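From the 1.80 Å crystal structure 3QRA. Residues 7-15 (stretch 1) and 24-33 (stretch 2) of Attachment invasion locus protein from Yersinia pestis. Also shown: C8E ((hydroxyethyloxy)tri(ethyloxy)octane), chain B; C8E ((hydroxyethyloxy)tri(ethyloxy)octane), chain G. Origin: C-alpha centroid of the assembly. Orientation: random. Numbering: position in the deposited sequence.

Stretch 1 (7-15) ISIGYAQSR
Stretch 2 (24-33) DKNPRGFNLK

Antiparallel β-pairing places residues alternately in hydrogen-bonded and non-hydrogen-bonded pairs, and this strand pair illustrates the rule. Strand 7-15, extended throughout (Ile 9 phi/psi -123/147), runs against strand 28-33, their directions 138° apart, while residues 24-27 form the loop or turn before the second strand. Ser 8, Gly 10 and Ala 12 face Lys 33, Asn 31 and Gly 29 in hydrogen-bonded pairs (CA-CA 5.0-5.3 Å). Each closes a two-bond ring: Ser 8 N to Lys 33 O and Lys 33 N to Ser 8 O, both 3.0 Å; Gly 10 N to Asn 31 O and Asn 31 N to Gly 10 O, both 2.9 Å; Ala 12 N to Gly 29 O, 3.0 Å, and Gly 29 N to Ala 12 O, 2.9 Å. Ser 14 N to Pro 27 O (2.9 Å) extends the ladder.

At the non-hydrogen-bonded pairs the CA atoms lie closer: Ile 9 CA to Leu 32 CA 4.7 Å, Tyr 11 CA to Phe 30 CA 4.6 Å, Gln 13 CA to Arg 28 CA 4.4 Å. CA-H...O contacts form, such as Phe 30 CA to Gly 10 O at 3.2 Å.

Paired side chains alternate between faces, except that those of Tyr 11 (m) and Phe 30 (p) diverge; Gly 10 and Gly 29 have none. Ile 9 (t, t) and Leu 32 (m, t) share a face, with apolar van der Waals contact between CG1 of Ile 9 and CD2 of Leu 32 at 3.6 Å. On the other face, Lys 33 NZ donates to Asn 31 OD1 (2.8 Å), and water 2 links Ser 8 OG (2.7 Å) to Asn 31 O (3.3 Å).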

ATOM      1  N   ILE A   7      13.200   4.193   7.468  1.00 21.95           N
ATOM      2  CA  ILE A   7      12.164   3.238   7.808  1.00 23.31           C
ATOM      3  C   ILE A   7      10.943   4.042   8.218  1.00 26.42           C
ATOM      4  O   ILE A   7      11.049   5.002   9.000  1.00 25.07           O
ATOM      5  CB  ILE A   7      12.629   2.287   8.951  1.00 27.33           C
ATOM      6  CG1 ILE A   7      11.526   1.299   9.342  1.00 34.01           C
ATOM      7  CG2 ILE A   7      13.103   3.081  10.172  1.00 35.65           C
ATOM      8  CD1 ILE A   7      11.159   0.336   8.235  1.00 43.70           C
ATOM      9  N   SER A   8       9.792   3.663   7.672  1.00 22.40           N
ATOM     10  CA  SER A   8       8.550   4.347   8.004  1.00 22.36           C
ATOM     11  C   SER A   8       7.376   3.396   8.187  1.00 24.39           C
ATOM     12  O   SER A   8       7.323   2.319   7.575  1.00 24.21           O
ATOM     13  CB  SER A   8       8.199   5.405   6.953  1.00 20.01           C
ATOM     14  OG  SER A   8       8.092   4.855   5.641  1.00 21.13           O
ATOM     15  N   ILE A   9       6.441   3.819   9.037  1.00 23.10           N
ATOM     16  CA  ILE A   9       5.165   3.131   9.166  1.00 23.21           C
ATOM     17  C   ILE A   9       4.065   4.139   8.883  1.00 21.81           C
ATOM     18  O   ILE A   9       4.208   5.327   9.178  1.00 22.49           O
ATOM     19  CB  ILE A   9       4.969   2.475  10.572  1.00 26.11           C
ATOM     20  CG1 ILE A   9       3.787   1.504  10.543  1.00 29.68           C
ATOM     21  CG2 ILE A   9       4.790   3.533  11.669  1.00 26.31           C
ATOM     22  CD1 ILE A   9       3.673   0.636  11.799  1.00 31.41           C
ATOM     23  N   GLY A  10       2.969   3.674   8.302  1.00 22.43           N
ATOM     24  CA  GLY A  10       1.928   4.597   7.900  1.00 24.07           C
ATOM     25  C   GLY A  10       0.558   3.982   7.745  1.00 22.26           C
ATOM     26  O   GLY A  10       0.400   2.758   7.719  1.00 24.04           O
ATOM     27  N   TYR A  11      -0.427   4.864   7.635  1.00 21.89           N
ATOM     28  CA  TYR A  11      -1.797   4.493   7.338  1.00 21.51           C
ATOM     29  C   TYR A  11      -1.872   4.033   5.896  1.00 25.28           C
ATOM     30  O   TYR A  11      -1.168   4.568   5.022  1.00 22.83           O
ATOM     31  CB  TYR A  11      -2.704   5.707   7.492  1.00 22.66           C
ATOM     32  CG  TYR A  11      -2.726   6.321   8.869  1.00 25.66           C
ATOM     33  CD1 TYR A  11      -3.582   5.832   9.851  1.00 21.15           C
ATOM     34  CD2 TYR A  11      -1.909   7.409   9.180  1.00 24.47           C
ATOM     35  CE1 TYR A  11      -3.618   6.399  11.108  1.00 24.12           C
ATOM     36  CE2 TYR A  11      -1.933   7.979  10.437  1.00 23.42           C
ATOM     37  CZ  TYR A  11      -2.789   7.468  11.394  1.00 27.73           C
ATOM     38  OH  TYR A  11      -2.823   8.030  12.640  1.00 28.33           O
ATOM     39  N   ALA A  12      -2.700   3.022   5.658  1.00 21.15           N
ATOM     40  CA  ALA A  12      -3.074   2.670   4.288  1.00 22.64           C
ATOM     41  C   ALA A  12      -4.598   2.612   4.171  1.00 23.15           C
ATOM     42  O   ALA A  12      -5.279   2.127   5.074  1.00 22.95           O
ATOM     43  CB  ALA A  12      -2.440   1.344   3.886  1.00 23.55           C
ATOM     44  N   GLN A  13      -5.143   3.125   3.071  1.00 21.31           N
ATOM     45  CA  GLN A  13      -6.584   3.056   2.872  1.00 20.60           C
ATOM     46  C   GLN A  13      -6.838   2.722   1.408  1.00 21.58           C
ATOM     47  O   GLN A  13      -6.244   3.334   0.518  1.00 23.25           O
ATOM     48  CB  GLN A  13      -7.246   4.384   3.234  1.00 27.10           C
ATOM     49  CG  GLN A  13      -8.750   4.391   2.999  1.00 37.33           C
ATOM     50  CD  GLN A  13      -9.518   5.024   4.143  1.00 50.18           C
ATOM     51  OE1 GLN A  13     -10.651   4.637   4.428  1.00 62.29           O
ATOM     52  NE2 GLN A  13      -8.912   6.013   4.795  1.00 47.14           N
ATOM     53  N   SER A  14      -7.683   1.729   1.168  1.00 24.02           N
ATOM     54  CA  SER A  14      -7.986   1.297  -0.193  1.00 26.24           C
ATOM     55  C   SER A  14      -9.403   1.690  -0.600  1.00 30.75           C
ATOM     56  O   SER A  14     -10.301   1.813   0.241  1.00 27.75           O
ATOM     57  CB  SER A  14      -7.839  -0.228  -0.336  1.00 23.75           C
ATOM     58  OG  SER A  14      -6.529  -0.684  -0.054  1.00 25.42           O
ATOM     59  N   ARG A  15      -9.569   1.917  -1.899  1.00 26.90           N
ATOM     60  CA  ARG A  15     -10.856   1.957  -2.561  1.00 30.32           C
ATOM     61  C   ARG A  15     -10.901   0.719  -3.445  1.00 29.42           C
ATOM     62  O   ARG A  15      -9.915   0.385  -4.095  1.00 24.88           O
ATOM     63  CB  ARG A  15     -10.981   3.210  -3.428  1.00 30.50           C
ATOM     64  CG  ARG A  15     -11.106   4.522  -2.646  1.00 37.82           C
ATOM     65  CD  ARG A  15     -11.458   5.670  -3.594  1.00 41.80           C
ATOM     66  NE  ARG A  15     -11.716   6.918  -2.882  1.00 50.77           N
ATOM     67  N   ASP A  24     -16.229   0.540  -2.927  1.00 35.05           N
ATOM     68  CA  ASP A  24     -16.058   0.301  -1.499  1.00 38.16           C
ATOM     69  C   ASP A  24     -14.869   1.125  -1.002  1.00 34.42           C
ATOM     70  O   ASP A  24     -13.724   0.858  -1.368  1.00 28.24           O
ATOM     71  CB  ASP A  24     -15.834  -1.194  -1.238  1.00 38.66           C
ATOM     72  CG  ASP A  24     -15.751  -1.536   0.251  1.00 51.14           C
ATOM     73  OD1 ASP A  24     -15.796  -0.621   1.106  1.00 40.75           O
ATOM     74  OD2 ASP A  24     -15.624  -2.737   0.565  1.00 62.89           O
ATOM     75  N   LYS A  25     -15.149   2.142  -0.188  1.00 34.03           N
ATOM     76  CA  LYS A  25     -14.095   3.041   0.298  1.00 35.94           C
ATOM     77  C   LYS A  25     -13.623   2.677   1.702  1.00 37.68           C
ATOM     78  O   LYS A  25     -12.853   3.422   2.303  1.00 33.51           O
ATOM     79  CB  LYS A  25     -14.604   4.487   0.346  1.00 48.72           C
ATOM     80  CG  LYS A  25     -15.056   5.087  -0.972  1.00 55.86           C
ATOM     81  CD  LYS A  25     -15.588   6.497  -0.734  1.00 61.44           C
ATOM     82  CE  LYS A  25     -16.204   7.103  -1.985  1.00 69.46           C
ATOM     83  NZ  LYS A  25     -16.587   8.528  -1.763  1.00 73.63           N
ATOM     84  N   ASN A  26     -14.093   1.549   2.228  1.00 34.45           N
ATOM     85  CA  ASN A  26     -13.830   1.186   3.624  1.00 39.43           C
ATOM     86  C   ASN A  26     -12.479   0.545   4.012  1.00 31.18           C
ATOM     87  O   ASN A  26     -11.988   0.789   5.112  1.00 30.04           O
ATOM     88  CB  ASN A  26     -14.966   0.315   4.165  1.00 46.18           C
ATOM     89  CG  ASN A  26     -16.321   0.998   4.081  1.00 51.89           C
ATOM     90  OD1 ASN A  26     -17.179   0.599   3.295  1.00 52.72           O
ATOM     91  ND2 ASN A  26     -16.517   2.031   4.891  1.00 43.17           N
ATOM     92  N   PRO A  27     -11.893  -0.300   3.146  1.00 28.19           N
ATOM     93  CA  PRO A  27     -10.747  -1.081   3.648  1.00 28.05           C
ATOM     94  C   PRO A  27      -9.573  -0.221   4.140  1.00 29.31           C
ATOM     95  O   PRO A  27      -9.167   0.730   3.474  1.00 29.89           O
ATOM     96  CB  PRO A  27     -10.331  -1.925   2.438  1.00 30.60           C
ATOM     97  CG  PRO A  27     -11.579  -2.018   1.597  1.00 30.54           C
ATOM     98  CD  PRO A  27     -12.270  -0.691   1.773  1.00 32.40           C
ATOM     99  N   ARG A  28      -9.032  -0.581   5.303  1.00 27.71           N
ATOM    100  CA  ARG A  28      -7.979   0.203   5.949  1.00 23.88           C
ATOM    101  C   ARG A  28      -6.925  -0.716   6.551  1.00 21.65           C
ATOM    102  O   ARG A  28      -7.191  -1.878   6.862  1.00 26.63           O
ATOM    103  CB  ARG A  28      -8.588   1.063   7.067  1.00 33.01           C
ATOM    104  CG  ARG A  28      -9.465   2.188   6.554  1.00 49.93           C
ATOM    105  CD  ARG A  28      -9.845   3.145   7.660  1.00 51.72           C
ATOM    106  NE  ARG A  28     -10.794   2.555   8.590  1.00 60.36           N
ATOM    107  CZ  ARG A  28     -12.112   2.679   8.484  1.00 61.29           C
ATOM    108  NH1 ARG A  28     -12.636   3.374   7.482  1.00 69.28           N
ATOM    109  NH2 ARG A  28     -12.904   2.109   9.378  1.00 50.04           N
ATOM    110  N   GLY A  29      -5.719  -0.189   6.726  1.00 20.74           N
ATOM    111  CA  GLY A  29      -4.656  -0.974   7.311  1.00 21.03           C
ATOM    112  C   GLY A  29      -3.416  -0.113   7.425  1.00 23.40           C
ATOM    113  O   GLY A  29      -3.494   1.077   7.762  1.00 22.78           O
ATOM    114  N   PHE A  30      -2.278  -0.715   7.110  1.00 21.74           N
ATOM    115  CA  PHE A  30      -0.994  -0.066   7.347  1.00 20.80           C
ATOM    116  C   PHE A  30       0.016  -0.377   6.246  1.00 23.90           C
ATOM    117  O   PHE A  30      -0.189  -1.261   5.397  1.00 22.40           O
ATOM    118  CB  PHE A  30      -0.439  -0.494   8.724  1.00 24.05           C
ATOM    119  CG  PHE A  30       0.016  -1.918   8.760  1.00 26.06           C
ATOM    120  CD1 PHE A  30       1.342  -2.243   8.510  1.00 32.51           C
ATOM    121  CD2 PHE A  30      -0.887  -2.941   9.003  1.00 26.62           C
ATOM    122  CE1 PHE A  30       1.764  -3.566   8.517  1.00 34.40           C
ATOM    123  CE2 PHE A  30      -0.477  -4.262   9.004  1.00 29.97           C
ATOM    124  CZ  PHE A  30       0.853  -4.576   8.760  1.00 38.10           C
ATOM    125  N   ASN A  31       1.119   0.362   6.280  1.00 20.43           N
ATOM    126  CA  ASN A  31       2.158   0.278   5.269  1.00 20.92           C
ATOM    127  C   ASN A  31       3.515   0.449   5.939  1.00 21.85           C
ATOM    128  O   ASN A  31       3.719   1.405   6.679  1.00 22.87           O
ATOM    129  CB  ASN A  31       1.914   1.386   4.240  1.00 20.24           C
ATOM    130  CG  ASN A  31       3.035   1.535   3.239  1.00 23.80           C
ATOM    131  OD1 ASN A  31       3.429   2.659   2.920  1.00 21.86           O
ATOM    132  ND2 ASN A  31       3.546   0.412   2.722  1.00 21.27           N
ATOM    133  N   LEU A  32       4.424  -0.498   5.719  1.00 22.20           N
ATOM    134  CA  LEU A  32       5.815  -0.344   6.148  1.00 22.16           C
ATOM    135  C   LEU A  32       6.655  -0.104   4.897  1.00 25.13           C
ATOM    136  O   LEU A  32       6.505  -0.825   3.906  1.00 20.01           O
ATOM    137  CB  LEU A  32       6.302  -1.610   6.844  1.00 27.74           C
ATOM    138  CG  LEU A  32       5.583  -1.953   8.154  1.00 35.40           C
ATOM    139  CD1 LEU A  32       5.807  -3.413   8.546  1.00 34.70           C
ATOM    140  CD2 LEU A  32       6.048  -1.019   9.268  1.00 36.74           C
ATOM    141  N   LYS A  33       7.516   0.912   4.928  1.00 20.75           N
ATOM    142  CA  LYS A  33       8.451   1.111   3.814  1.00 19.65           C
ATOM    143  C   LYS A  33       9.871   1.180   4.336  1.00 21.60           C
ATOM    144  O   LYS A  33      10.113   1.717   5.425  1.00 22.51           O
ATOM    145  CB  LYS A  33       8.115   2.365   2.993  1.00 22.67           C
ATOM    146  CG  LYS A  33       6.808   2.259   2.197  1.00 17.38           C
ATOM    147  CD  LYS A  33       6.936   3.063   0.874  1.00 19.11           C
ATOM    148  CE  LYS A  33       5.632   3.041   0.071  1.00 20.31           C
ATOM    149  NZ  LYS A  33       4.578   3.903   0.692  1.00 20.03           N
TER
HETATM  150  C1  C8E B   1       8.164   0.518  12.656  1.00 45.98           C
HETATM  151  C2  C8E B   1       9.114   1.667  12.337  1.00 50.45           C
HETATM  152  C3  C8E B   1       8.366   2.991  12.224  1.00 44.41           C
HETATM  153  C4  C8E B   1       9.005   4.073  13.086  1.00 46.50           C
HETATM  154  C5  C8E B   1       8.003   4.660  14.079  1.00 38.76           C
HETATM  155  C6  C8E B   1       7.597   6.059  13.633  1.00 39.56           C
HETATM  156  C7  C8E B   1       6.246   6.468  14.211  1.00 39.72           C
HETATM  157  C8  C8E B   1       5.536   7.463  13.298  1.00 44.10           C
HETATM  158  O9  C8E B   1       4.207   7.022  13.120  1.00 46.91           O
HETATM  159  C10 C8E B   1       3.395   7.915  12.389  1.00 23.85           C
HETATM  160  C11 C8E B   1       2.687   7.076  11.336  1.00 31.78           C
HETATM  161  O12 C8E B   1       1.750   7.863  10.637  1.00 36.90           O
HETATM  162  C13 C8E B   1       2.374   8.912   9.958  1.00 25.11           C
HETATM  163  C14 C8E B   1       1.401  10.058   9.762  1.00 35.27           C
HETATM  164  O15 C8E B   1       1.963  10.936   8.811  1.00 44.11           O
HETATM  165  C16 C8E B   1       2.883  11.836   9.395  1.00 45.02           C
HETATM  166  C17 C8E B   1       2.194  12.698  10.443  1.00 57.73           C
HETATM  167  C1  C8E G   6      -3.861   7.333   4.029  1.00 39.62           C
HETATM  168  C2  C8E G   6      -4.980   7.463   5.064  1.00 46.79           C
HETATM  169  C3  C8E G   6      -4.553   8.354   6.226  1.00 54.10           C
HETATM  170  C4  C8E G   6      -5.742   8.823   7.064  1.00 53.50           C
HETATM  171  C5  C8E G   6      -5.279   9.463   8.371  1.00 52.45           C
HETATM  172  C6  C8E G   6      -5.808   8.720   9.594  1.00 53.08           C
HETATM  173  C7  C8E G   6      -6.470   9.684  10.574  1.00 55.25           C
HETATM  174  C8  C8E G   6      -7.142   8.946  11.725  1.00 48.64           C
HETATM  175  O   HOH W   1      10.713   4.703   4.491  1.00 22.96           O
HETATM  176  O   HOH W   2       5.486   3.989   5.663  1.00 27.98           O